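Local coordinates for peptidoglycan recognition protein-LC isoform LCx (Drosophila melanogaster, PDB 2F2L) that probably serves as an innate immune receptor domain, binding a monomeric anhydro-muropeptide fragment of bacterial peptidoglycan together with a partner protein chain, at residues R41-C44 / S45-N49; S53-M56 / D57-W61; A87-K90 / G91-R94. All blocks are in the same frame, centred on the assembly; numbering follows the deposited sequence.

Contact 1 (R41-C44 / S45-N49); sequences REVC and SARVN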
loop_
_atom_site.group_PDB
_atom_site.type_symbol
_atom_site.label_atom_id
_atom_site.label_comp_id
_atom_site.label_asym_id
_atom_site.label_seq_id
_atom_site.Cartn_x
_atom_site.Cartn_y
_atom_site.Cartn_z
ATOM N N ARG B 41 -19.093 6.120 6.541
ATOM C CA ARG B 41 -19.268 4.658 6.576
ATOM C C ARG B 41 -18.951 4.000 5.210
ATOM O O ARG B 41 -18.261 2.978 5.134
ATOM C CB ARG B 41 -20.683 4.312 7.044
ATOM C CG ARG B 41 -20.897 2.830 7.171
ATOM C CD ARG B 41 -22.200 2.461 7.819
ATOM N NE ARG B 41 -22.404 1.029 7.646
ATOM C CZ ARG B 41 -23.276 0.270 8.312
ATOM N NH1 ARG B 41 -24.081 0.776 9.230
ATOM N NH2 ARG B 41 -23.325 -1.031 8.044
ATOM N N GLU B 42 -19.447 4.610 4.139
ATOM C CA GLU B 42 -19.194 4.131 2.782
ATOM C C GLU B 42 -17.689 4.073 2.427
ATOM O O GLU B 42 -17.190 3.065 1.904
ATOM C CB GLU B 42 -19.927 5.035 1.785
ATOM C CG GLU B 42 -19.628 4.693 0.338
ATOM C CD GLU B 42 -20.561 5.365 -0.654
ATOM O OE1 GLU B 42 -20.602 6.620 -0.693
ATOM O OE2 GLU B 42 -21.229 4.629 -1.420
ATOM N N VAL B 43 -16.977 5.161 2.677
ATOM C CA VAL B 43 -15.562 5.206 2.307
ATOM C C VAL B 43 -14.755 4.287 3.224
ATOM O O VAL B 43 -13.925 3.535 2.729
ATOM C CB VAL B 43 -14.984 6.629 2.272
ATOM C CG1 VAL B 43 -13.490 6.596 1.894
ATOM C CG2 VAL B 43 -15.721 7.470 1.250
ATOM N N CYS B 44 -15.023 4.303 4.540
ATOM C CA CYS B 44 -14.250 3.472 5.478
ATOM C C CYS B 44 -14.491 1.985 5.248
ATOM O O CYS B 44 -13.569 1.183 5.389
ATOM C CB CYS B 44 -14.538 3.846 6.937
ATOM S SG CYS B 44 -13.941 5.512 7.384
ATOM N N SER B 45 -15.715 1.622 4.873
ATOM C CA SER B 45 -16.034 0.235 4.554
ATOM C C SER B 45 -15.234 -0.199 3.335
ATOM O O SER B 45 -14.711 -1.309 3.291
ATOM C CB SER B 45 -17.531 0.064 4.294
ATOM O OG SER B 45 -18.308 0.343 5.455
ATOM N N ALA B 46 -15.111 0.705 2.365
ATOM C CA ALA B 46 -14.316 0.455 1.178
ATOM C C ALA B 46 -12.868 0.187 1.550
ATOM O O ALA B 46 -12.282 -0.770 1.073
ATOM C CB ALA B 46 -14.408 1.643 0.205
ATOM N N ARG B 47 -12.310 1.018 2.431
ATOM C CA ARG B 47 -10.911 0.884 2.874
ATOM C C ARG B 47 -10.639 -0.416 3.581
ATOM O O ARG B 47 -9.561 -0.982 3.432
ATOM C CB ARG B 47 -10.492 2.038 3.810
ATOM C CG ARG B 47 -10.636 3.415 3.208
ATOM C CD ARG B 47 -9.491 3.805 2.323
ATOM N NE ARG B 47 -9.606 5.209 1.971
ATOM C CZ ARG B 47 -10.213 5.682 0.887
ATOM N NH1 ARG B 47 -10.737 4.866 -0.006
ATOM N NH2 ARG B 47 -10.279 6.993 0.687
ATOM N N VAL B 48 -11.605 -0.878 4.374
ATOM C CA VAL B 48 -11.422 -2.077 5.181
ATOM C C VAL B 48 -11.538 -3.336 4.323
ATOM O O VAL B 48 -10.831 -4.316 4.559
ATOM C CB VAL B 48 -12.423 -2.141 6.353
ATOM C CG1 VAL B 48 -12.252 -3.437 7.127
ATOM C CG2 VAL B 48 -12.238 -0.931 7.283
ATOM N N ASN B 49 -12.431 -3.302 3.338
ATOM C CA ASN B 49 -12.480 -4.372 2.339
ATOM C C ASN B 49 -11.155 -4.574 1.597
ATOM O O ASN B 49 -10.722 -5.706 1.407
ATOM C CB ASN B 49 -13.635 -4.147 1.357
ATOM C CG ASN B 49 -14.967 -4.608 1.935
ATOM O OD1 ASN B 49 -15.868 -3.806 2.201
ATOM N ND2 ASN B 49 -15.077 -5.906 2.170
HETATM O O HOH W 1 -20.819 -0.597 5.506
#
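Ser45 grips Arg41 with both its backbone and its hydroxyl in the opening turns of helix 41-58, a long helix that rests against the mixed sheet of this amidase-like recognition fold. Arg41 O receives two bonds, from Ser45 N at 2.9 Å and from Ser45 OG at 2.7 Å, and the two donors come from opposite faces of the carbonyl plane. The hydroxyl stands above that plane rather than on a lone pair, which is the familiar way a helical serine turns back on the carbonyl four residues earlier; chi1 of -64° puts OG beside its own backbone N and so back toward Arg41 O. While Ser45 OG donates to the carbonyl, it accepts from a water at 2.7 Å, and that water in turn accepts a hydrogen bond from Arg41 NE, in the guanidinium plane. The extended arginine chain thus runs alongside the serine with a water as spacer, while its NH2 is held by Glu8 O. A second i to i+4 pair, Val43 and Arg47, lies side by side. The arginine bends at chi2 (-82°), and Val43 CG1 lies over one face of its guanidinium, 3.5 Å from Arg47 CZ and offset toward the rim. Gly37 O accepts a hydrogen bond from Arg47 NE, and Glu36 adds a long, weak ion pair at NH2, so the loop before the helix fixes the guanidinium that the valine supports. The same loop is tied down covalently by the disulfide between Cys44 and Cys38. Tyr77 of strand 76-78 touches Arg41, Cys44, Ser45 and Val48. Cys44 O accepts Val48 N at 3.0 Å, and the branch CG2 of Val48 presses against the same oxygen, Cys44 O, at 3.1 Å.

Contact 2 (S53-M56 / D57-W61); sequences SFHM and DSWGW. With MLD (glcnac(beta1-4)-murnac(1,6-anhydro)-L-ala-gamma-D-glu-meso-a2pm-D-ala), chain G.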
loop_
_atom_site.group_PDB
_atom_site.type_symbol
_atom_site.label_atom_id
_atom_site.label_comp_id
_atom_site.label_asym_id
_atom_site.label_seq_id
_atom_site.Cartn_x
_atom_site.Cartn_y
_atom_site.Cartn_z
ATOM N N SER B 53 -8.675 -7.921 1.675
ATOM C CA SER B 53 -8.143 -8.547 0.470
ATOM C C SER B 53 -6.612 -8.634 0.484
ATOM O O SER B 53 -6.019 -9.652 0.140
ATOM C CB SER B 53 -8.606 -7.759 -0.750
ATOM O OG SER B 53 -8.221 -8.459 -1.916
ATOM N N PHE B 54 -5.967 -7.549 0.878
ATOM C CA PHE B 54 -4.510 -7.531 1.039
ATOM C C PHE B 54 -4.014 -8.623 2.004
ATOM O O PHE B 54 -3.034 -9.329 1.744
ATOM C CB PHE B 54 -4.079 -6.146 1.533
ATOM C CG PHE B 54 -2.629 -5.864 1.354
ATOM C CD1 PHE B 54 -2.099 -5.681 0.090
ATOM C CD2 PHE B 54 -1.792 -5.754 2.447
ATOM C CE1 PHE B 54 -0.750 -5.423 -0.080
ATOM C CE2 PHE B 54 -0.448 -5.495 2.281
ATOM C CZ PHE B 54 0.077 -5.342 1.022
ATOM N N HIS B 55 -4.697 -8.768 3.126
ATOM C CA HIS B 55 -4.302 -9.752 4.126
ATOM C C HIS B 55 -4.647 -11.184 3.706
ATOM O O HIS B 55 -3.815 -12.081 3.830
ATOM C CB HIS B 55 -4.922 -9.377 5.473
ATOM C CG HIS B 55 -4.311 -8.154 6.074
ATOM N ND1 HIS B 55 -4.717 -7.637 7.284
ATOM C CD2 HIS B 55 -3.295 -7.362 5.644
ATOM C CE1 HIS B 55 -3.989 -6.570 7.567
ATOM N NE2 HIS B 55 -3.117 -6.382 6.591
ATOM N N MET B 56 -5.837 -11.379 3.148
ATOM C CA MET B 56 -6.306 -12.734 2.801
ATOM C C MET B 56 -5.818 -13.231 1.431
ATOM O O MET B 56 -5.570 -14.418 1.264
ATOM C CB MET B 56 -7.839 -12.831 2.867
ATOM C CG MET B 56 -8.415 -12.684 4.282
ATOM S SD MET B 56 -10.222 -12.695 4.382
ATOM C CE MET B 56 -10.567 -14.440 4.151
ATOM N N ASP B 57 -5.714 -12.328 0.462
ATOM C CA ASP B 57 -5.381 -12.696 -0.918
ATOM C C ASP B 57 -3.910 -12.449 -1.224
ATOM O O ASP B 57 -3.236 -13.333 -1.738
ATOM C CB ASP B 57 -6.281 -11.957 -1.923
ATOM C CG ASP B 57 -7.765 -12.148 -1.634
ATOM O OD1 ASP B 57 -8.145 -13.232 -1.145
ATOM O OD2 ASP B 57 -8.569 -11.229 -1.906
ATOM N N SER B 58 -3.407 -11.259 -0.917
ATOM C CA SER B 58 -2.024 -10.928 -1.237
ATOM C C SER B 58 -1.021 -11.599 -0.275
ATOM O O SER B 58 -0.010 -12.127 -0.712
ATOM C CB SER B 58 -1.831 -9.410 -1.286
ATOM O OG SER B 58 -2.745 -8.789 -2.182
ATOM N N TRP B 59 -1.292 -11.592 1.027
ATOM C CA TRP B 59 -0.445 -12.320 1.984
ATOM C C TRP B 59 -0.878 -13.758 2.200
ATOM O O TRP B 59 -0.090 -14.577 2.665
ATOM C CB TRP B 59 -0.417 -11.619 3.346
ATOM C CG TRP B 59 0.470 -10.380 3.410
ATOM C CD1 TRP B 59 0.081 -9.120 3.723
ATOM C CD2 TRP B 59 1.880 -10.320 3.181
ATOM N NE1 TRP B 59 1.162 -8.264 3.700
ATOM C CE2 TRP B 59 2.277 -8.978 3.361
ATOM C CE3 TRP B 59 2.849 -11.271 2.832
ATOM C CZ2 TRP B 59 3.606 -8.563 3.222
ATOM C CZ3 TRP B 59 4.155 -10.861 2.686
ATOM C CH2 TRP B 59 4.524 -9.514 2.868
ATOM N N GLY B 60 -2.139 -14.059 1.911
ATOM C CA GLY B 60 -2.652 -15.406 2.074
ATOM C C GLY B 60 -3.005 -15.762 3.507
ATOM O O GLY B 60 -2.971 -16.931 3.865
ATOM N N TRP B 61 -3.351 -14.776 4.337
ATOM C CA TRP B 61 -3.771 -15.067 5.725
ATOM C C TRP B 61 -5.232 -15.534 5.769
ATOM O O TRP B 61 -5.957 -15.490 4.759
ATOM C CB TRP B 61 -3.540 -13.850 6.636
ATOM C CG TRP B 61 -2.108 -13.361 6.627
ATOM C CD1 TRP B 61 -0.994 -14.081 6.270
ATOM C CD2 TRP B 61 -1.635 -12.063 7.014
ATOM N NE1 TRP B 61 0.128 -13.304 6.393
ATOM C CE2 TRP B 61 -0.235 -12.061 6.845
ATOM C CE3 TRP B 61 -2.260 -10.898 7.487
ATOM C CZ2 TRP B 61 0.553 -10.938 7.137
ATOM C CZ3 TRP B 61 -1.478 -9.781 7.758
ATOM C CH2 TRP B 61 -0.088 -9.805 7.580
HETATM C CAA MLD G . 4.119 3.891 6.821
HETATM C CAB MLD G . 4.361 2.517 7.427
HETATM O OAC MLD G . 3.840 2.203 8.489
HETATM N N2 MLD G . 5.155 1.726 6.712
HETATM C C2 MLD G . 5.553 0.382 7.117
HETATM C C3 MLD G . 7.081 0.326 7.030
HETATM O O3 MLD G . 7.717 1.296 7.886
HETATM C C4 MLD G . 7.589 -1.090 7.280
HETATM O O4 MLD G . 8.976 -1.091 6.992
HETATM C C5 MLD G . 6.880 -2.062 6.330
HETATM C C6 MLD G . 7.192 -3.555 6.541
HETATM O O6 MLD G . 6.630 -4.298 5.420
HETATM O O5 MLD G . 5.480 -1.954 6.575
HETATM C C1 MLD G . 4.949 -0.663 6.197
HETATM O O1 MLD G . 3.559 -0.680 6.392
HETATM C CA4 MLD G . 2.885 -1.488 5.397
HETATM C CA5 MLD G . 2.777 -0.885 3.996
HETATM O OA5 MLD G . 1.398 -0.691 3.532
HETATM C CA6 MLD G . 3.207 -2.038 3.158
HETATM O OA6 MLD G . 2.044 -2.835 3.047
HETATM C CA1 MLD G . 0.923 -2.047 3.549
HETATM C CA2 MLD G . 0.644 -2.488 4.995
HETATM N NAD MLD G . -0.781 -2.256 5.318
HETATM C CAE MLD G . -1.581 -3.212 5.754
HETATM C CAF MLD G . -3.007 -2.767 6.010
HETATM O OAG MLD G . -1.228 -4.373 5.962
HETATM C CA3 MLD G . 1.500 -1.704 5.987
HETATM O OAH MLD G . 1.654 -2.415 7.265
HETATM C CAI MLD G . 0.777 -1.947 8.318
HETATM C CAJ MLD G . 1.399 -0.845 9.145
HETATM C CAL MLD G . 0.440 -3.126 9.254
HETATM O OAM MLD G . -0.241 -2.881 10.244
HETATM N N MLD G . 0.881 -4.346 8.946
HETATM C CA MLD G . 0.593 -5.547 9.740
HETATM C CB MLD G . -0.714 -6.116 9.177
HETATM C C MLD G . 1.730 -6.550 9.476
HETATM O O MLD G . 2.040 -6.843 8.318
HETATM N NAN MLD G . 2.326 -7.015 10.570
HETATM C CAO MLD G . 3.437 -7.980 10.589
HETATM C CAP MLD G . 4.588 -7.500 11.531
HETATM O OBA MLD G . 5.360 -8.380 11.922
HETATM O OAQ MLD G . 4.667 -6.296 11.878
HETATM C CBB MLD G . 2.947 -9.283 11.210
HETATM C CBC MLD G . 1.939 -10.055 10.376
HETATM C CBD MLD G . 1.613 -11.377 11.092
HETATM O OBE MLD G . 1.737 -11.498 12.311
HETATM N NBF MLD G . 1.203 -12.352 10.309
HETATM C CBG MLD G . 0.850 -13.678 10.833
HETATM C CBH MLD G . 2.116 -14.388 11.352
HETATM O OBI MLD G . 3.162 -14.374 10.706
HETATM N NBJ MLD G . 1.990 -14.964 12.546
HETATM C CBK MLD G . 3.073 -15.717 13.218
HETATM C CBL MLD G . 2.552 -17.125 13.530
HETATM C CBM MLD G . 3.552 -15.082 14.541
HETATM O OBO MLD G . 2.752 -14.344 15.174
HETATM O OBN MLD G . 4.720 -15.374 14.900
HETATM C CBP MLD G . 0.153 -14.474 9.717
HETATM C CBQ MLD G . -0.593 -15.704 10.266
HETATM C CBR MLD G . -1.405 -16.393 9.166
HETATM C CBS MLD G . -2.558 -17.238 9.710
HETATM C CBT MLD G . -3.672 -16.314 10.221
HETATM O OBV MLD G . -4.350 -15.730 9.360
HETATM O OBU MLD G . -3.824 -16.217 11.456
HETATM N NBW MLD G . -2.075 -18.094 10.800
HETATM O O HOH W 2 -5.141 -7.927 -2.661
#
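His55 and Trp61 meet where helix 41-58 gives way to a loop, and their side chains form part of the muropeptide-binding groove. From CB, which lies 3.7 Å from Trp61 CE3, the histidine continues with CG beside the backbone N (chi1 -70°) and lays one ring face under Trp61 CZ3, centred over the imidazole; the ring planes are 45° apart. At one edge ND1 accepts the backbone N-H of Gly65, which leaves NE2 to act as the donor. His55 NE2 gives a nearly straight bond, 164° at the hydrogen, to MLD OAG, the acetamido oxygen of the anhydro-muramic sugar, 2.8 Å away in the ring plane. NE2 and CE1 also touch the L-alanine methyl of the ligand, MLD CB. The tryptophan is sandwiched in its turn: Trp59 CB is on one face, and on the other is MLD CBP of the diaminopimelate side chain, 3.5 Å from Trp61 NE1.

The backbone supplies the setting. A wider, pi-type turn lets Phe54 O accept Trp59 N nearly along the C=O axis, and Gly60 with its positive phi turns the chain so that Trp61 N can reach His55 O at 2.8 Å. Phe54 and Trp59 run alongside each other, CE2 of Phe54 lying 3.5 Å from Trp59 NE1, and another protein chain packs on both. Ser53 OG donates to Asp57 OD2 at 2.8 Å on the anti side of the carboxylate, whose OD2 also forms a salt bridge with Arg12.

Contact 3 (A87-K90 / G91-R94); sequences AHTK and GYNR. With MLD (glcnac(beta1-4)-murnac(1,6-anhydro)-L-ala-gamma-D-glu-meso-a2pm-D-ala), chain G.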
loop_
_atom_site.group_PDB
_atom_site.type_symbol
_atom_site.label_atom_id
_atom_site.label_comp_id
_atom_site.label_asym_id
_atom_site.label_seq_id
_atom_site.Cartn_x
_atom_site.Cartn_y
_atom_site.Cartn_z
ATOM N N ALA B 87 -3.199 -11.367 13.232
ATOM C CA ALA B 87 -2.013 -11.429 12.407
ATOM C C ALA B 87 -1.614 -9.976 12.126
ATOM O O ALA B 87 -1.768 -9.463 11.023
ATOM C CB ALA B 87 -2.304 -12.193 11.120
ATOM N N HIS B 88 -1.154 -9.298 13.166
ATOM C CA HIS B 88 -0.851 -7.859 13.082
ATOM C C HIS B 88 0.535 -7.498 13.606
ATOM O O HIS B 88 1.098 -6.494 13.192
ATOM C CB HIS B 88 -1.936 -7.038 13.810
ATOM C CG HIS B 88 -2.210 -7.502 15.204
ATOM N ND1 HIS B 88 -1.380 -7.207 16.266
ATOM C CD2 HIS B 88 -3.216 -8.260 15.710
ATOM C CE1 HIS B 88 -1.850 -7.788 17.359
ATOM N NE2 HIS B 88 -2.964 -8.433 17.047
ATOM N N THR B 89 1.082 -8.311 14.519
ATOM C CA THR B 89 2.351 -8.024 15.153
ATOM C C THR B 89 3.076 -9.356 15.409
ATOM O O THR B 89 2.737 -10.104 16.341
ATOM C CB THR B 89 2.130 -7.265 16.482
ATOM O OG1 THR B 89 1.162 -6.217 16.294
ATOM C CG2 THR B 89 3.445 -6.674 16.976
ATOM N N LYS B 90 4.035 -9.670 14.549
ATOM C CA LYS B 90 4.674 -10.975 14.560
ATOM C C LYS B 90 5.339 -11.212 15.903
ATOM O O LYS B 90 6.097 -10.359 16.380
ATOM C CB LYS B 90 5.726 -11.068 13.452
ATOM C CG LYS B 90 6.462 -12.397 13.388
ATOM C CD LYS B 90 5.841 -13.376 12.407
ATOM C CE LYS B 90 6.531 -13.331 11.053
ATOM N NZ LYS B 90 6.106 -12.132 10.272
ATOM N N GLY B 91 5.046 -12.371 16.497
ATOM C CA GLY B 91 5.605 -12.768 17.784
ATOM C C GLY B 91 4.749 -12.292 18.941
ATOM O O GLY B 91 4.895 -12.780 20.061
ATOM N N TYR B 92 3.837 -11.357 18.680
ATOM C CA TYR B 92 3.028 -10.758 19.741
ATOM C C TYR B 92 1.534 -10.838 19.516
ATOM O O TYR B 92 0.771 -10.156 20.208
ATOM C CB TYR B 92 3.442 -9.304 19.937
ATOM C CG TYR B 92 4.860 -9.191 20.401
ATOM C CD1 TYR B 92 5.190 -9.342 21.744
ATOM C CD2 TYR B 92 5.883 -8.972 19.488
ATOM C CE1 TYR B 92 6.517 -9.258 22.165
ATOM C CE2 TYR B 92 7.188 -8.888 19.888
ATOM C CZ TYR B 92 7.511 -9.034 21.224
ATOM O OH TYR B 92 8.834 -8.936 21.584
ATOM N N ASN B 93 1.098 -11.654 18.569
ATOM C CA ASN B 93 -0.323 -11.739 18.263
ATOM C C ASN B 93 -1.086 -12.461 19.374
ATOM O O ASN B 93 -2.164 -12.022 19.787
ATOM C CB ASN B 93 -0.549 -12.440 16.923
ATOM C CG ASN B 93 -0.097 -11.602 15.747
ATOM O OD1 ASN B 93 -0.442 -10.424 15.641
ATOM N ND2 ASN B 93 0.678 -12.202 14.857
ATOM N N ARG B 94 -0.521 -13.570 19.840
ATOM C CA ARG B 94 -1.071 -14.302 20.964
ATOM C C ARG B 94 -0.949 -13.450 22.227
ATOM O O ARG B 94 0.137 -13.020 22.593
ATOM C CB ARG B 94 -0.336 -15.631 21.125
ATOM C CG ARG B 94 -0.713 -16.425 22.337
ATOM C CD ARG B 94 -1.909 -17.316 22.090
ATOM N NE ARG B 94 -1.616 -18.438 21.195
ATOM C CZ ARG B 94 -2.496 -19.379 20.859
ATOM N NH1 ARG B 94 -3.736 -19.357 21.341
ATOM N NH2 ARG B 94 -2.133 -20.350 20.033
HETATM C CAA MLD G . 4.119 3.891 6.821
HETATM C CAB MLD G . 4.361 2.517 7.427
HETATM O OAC MLD G . 3.840 2.203 8.489
HETATM N N2 MLD G . 5.155 1.726 6.712
HETATM C C2 MLD G . 5.553 0.382 7.117
HETATM C C3 MLD G . 7.081 0.326 7.030
HETATM O O3 MLD G . 7.717 1.296 7.886
HETATM C C4 MLD G . 7.589 -1.090 7.280
HETATM O O4 MLD G . 8.976 -1.091 6.992
HETATM C C5 MLD G . 6.880 -2.062 6.330
HETATM C C6 MLD G . 7.192 -3.555 6.541
HETATM O O6 MLD G . 6.630 -4.298 5.420
HETATM O O5 MLD G . 5.480 -1.954 6.575
HETATM C C1 MLD G . 4.949 -0.663 6.197
HETATM O O1 MLD G . 3.559 -0.680 6.392
HETATM C CA4 MLD G . 2.885 -1.488 5.397
HETATM C CA5 MLD G . 2.777 -0.885 3.996
HETATM O OA5 MLD G . 1.398 -0.691 3.532
HETATM C CA6 MLD G . 3.207 -2.038 3.158
HETATM O OA6 MLD G . 2.044 -2.835 3.047
HETATM C CA1 MLD G . 0.923 -2.047 3.549
HETATM C CA2 MLD G . 0.644 -2.488 4.995
HETATM N NAD MLD G . -0.781 -2.256 5.318
HETATM C CAE MLD G . -1.581 -3.212 5.754
HETATM C CAF MLD G . -3.007 -2.767 6.010
HETATM O OAG MLD G . -1.228 -4.373 5.962
HETATM C CA3 MLD G . 1.500 -1.704 5.987
HETATM O OAH MLD G . 1.654 -2.415 7.265
HETATM C CAI MLD G . 0.777 -1.947 8.318
HETATM C CAJ MLD G . 1.399 -0.845 9.145
HETATM C CAL MLD G . 0.440 -3.126 9.254
HETATM O OAM MLD G . -0.241 -2.881 10.244
HETATM N N MLD G . 0.881 -4.346 8.946
HETATM C CA MLD G . 0.593 -5.547 9.740
HETATM C CB MLD G . -0.714 -6.116 9.177
HETATM C C MLD G . 1.730 -6.550 9.476
HETATM O O MLD G . 2.040 -6.843 8.318
HETATM N NAN MLD G . 2.326 -7.015 10.570
HETATM C CAO MLD G . 3.437 -7.980 10.589
HETATM C CAP MLD G . 4.588 -7.500 11.531
HETATM O OBA MLD G . 5.360 -8.380 11.922
HETATM O OAQ MLD G . 4.667 -6.296 11.878
HETATM C CBB MLD G . 2.947 -9.283 11.210
HETATM C CBC MLD G . 1.939 -10.055 10.376
HETATM C CBD MLD G . 1.613 -11.377 11.092
HETATM O OBE MLD G . 1.737 -11.498 12.311
HETATM N NBF MLD G . 1.203 -12.352 10.309
HETATM C CBG MLD G . 0.850 -13.678 10.833
HETATM C CBH MLD G . 2.116 -14.388 11.352
HETATM O OBI MLD G . 3.162 -14.374 10.706
HETATM N NBJ MLD G . 1.990 -14.964 12.546
HETATM C CBK MLD G . 3.073 -15.717 13.218
HETATM C CBL MLD G . 2.552 -17.125 13.530
HETATM C CBM MLD G . 3.552 -15.082 14.541
HETATM O OBO MLD G . 2.752 -14.344 15.174
HETATM O OBN MLD G . 4.720 -15.374 14.900
HETATM C CBP MLD G . 0.153 -14.474 9.717
HETATM C CBQ MLD G . -0.593 -15.704 10.266
HETATM C CBR MLD G . -1.405 -16.393 9.166
HETATM C CBS MLD G . -2.558 -17.238 9.710
HETATM C CBT MLD G . -3.672 -16.314 10.221
HETATM O OBV MLD G . -4.350 -15.730 9.360
HETATM O OBU MLD G . -3.824 -16.217 11.456
HETATM N NBW MLD G . -2.075 -18.094 10.800
HETATM O O HOH W 3 -4.166 -10.632 18.403
#
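A type II beta turn from Thr89 to Tyr92 lies in the loop between strands 76-78 and 97-101, on the wall of the muropeptide pocket. Tyr92 N closes it on Thr89 O at 2.9 Å, and Gly91 takes the positive-phi position. Asn93 folds back across the turn mouth: its OD1 accepts His88 N and Thr89 N, each at 2.8 Å, the two approaching from opposite faces of the amide plane. OD1 also sits over the centre of the His88 ring, 3.3 Å above it, with ring and amide nearly perpendicular (85°). That ring is fixed at both nitrogens: His88 ND1 is hydrogen-bonded to Thr89 OG1 at 2.7 Å, and a water links NE2 to Asn93 O.

With its oxygen held, the asparagine amide presents ND2 to the ligand, donating to MLD OBE, the D-glutamyl side-chain carbonyl, at 2.8 Å and to MLD OBO of the terminal D-alanine carboxylate at 3.0 Å. Gly91 N adds weak bonds to the same carboxylate. Lys90 N donates to the alpha-carboxylate oxygen MLD OBA of the D-glutamyl residue, whose MLD NAN donates to His88 O at 2.9 Å. Backbone groups and the Asn93 amide thus hold the stem at its D-glutamyl residue and at its D-alanine end, an arrangement characteristic of the peptide-binding groove of peptidoglycan recognition proteins.

Contacts 1 and 2 are successive stations on helix 41-58, with centres about 17 Å apart: contact 1 is at the start of the helix, contact 2 where it runs into the pocket. Contact 3 comes from a separate loop, its centre about 16 Å from that of contact 2 and 24 Å from that of contact 1, on the other side of the chain's centre from contact 1. Contacts 2 and 3 meet where Trp61 CZ3 packs 3.3 Å from Ala87 O, and they share MLD: contact 2 meets the muramic acetamido group and the diaminopimelate side chain, contact 3 the D-glutamyl residue and the D-alanine carboxylate. Contact 1 stays back, the Arg47 side chain being about 9 Å from the ligand.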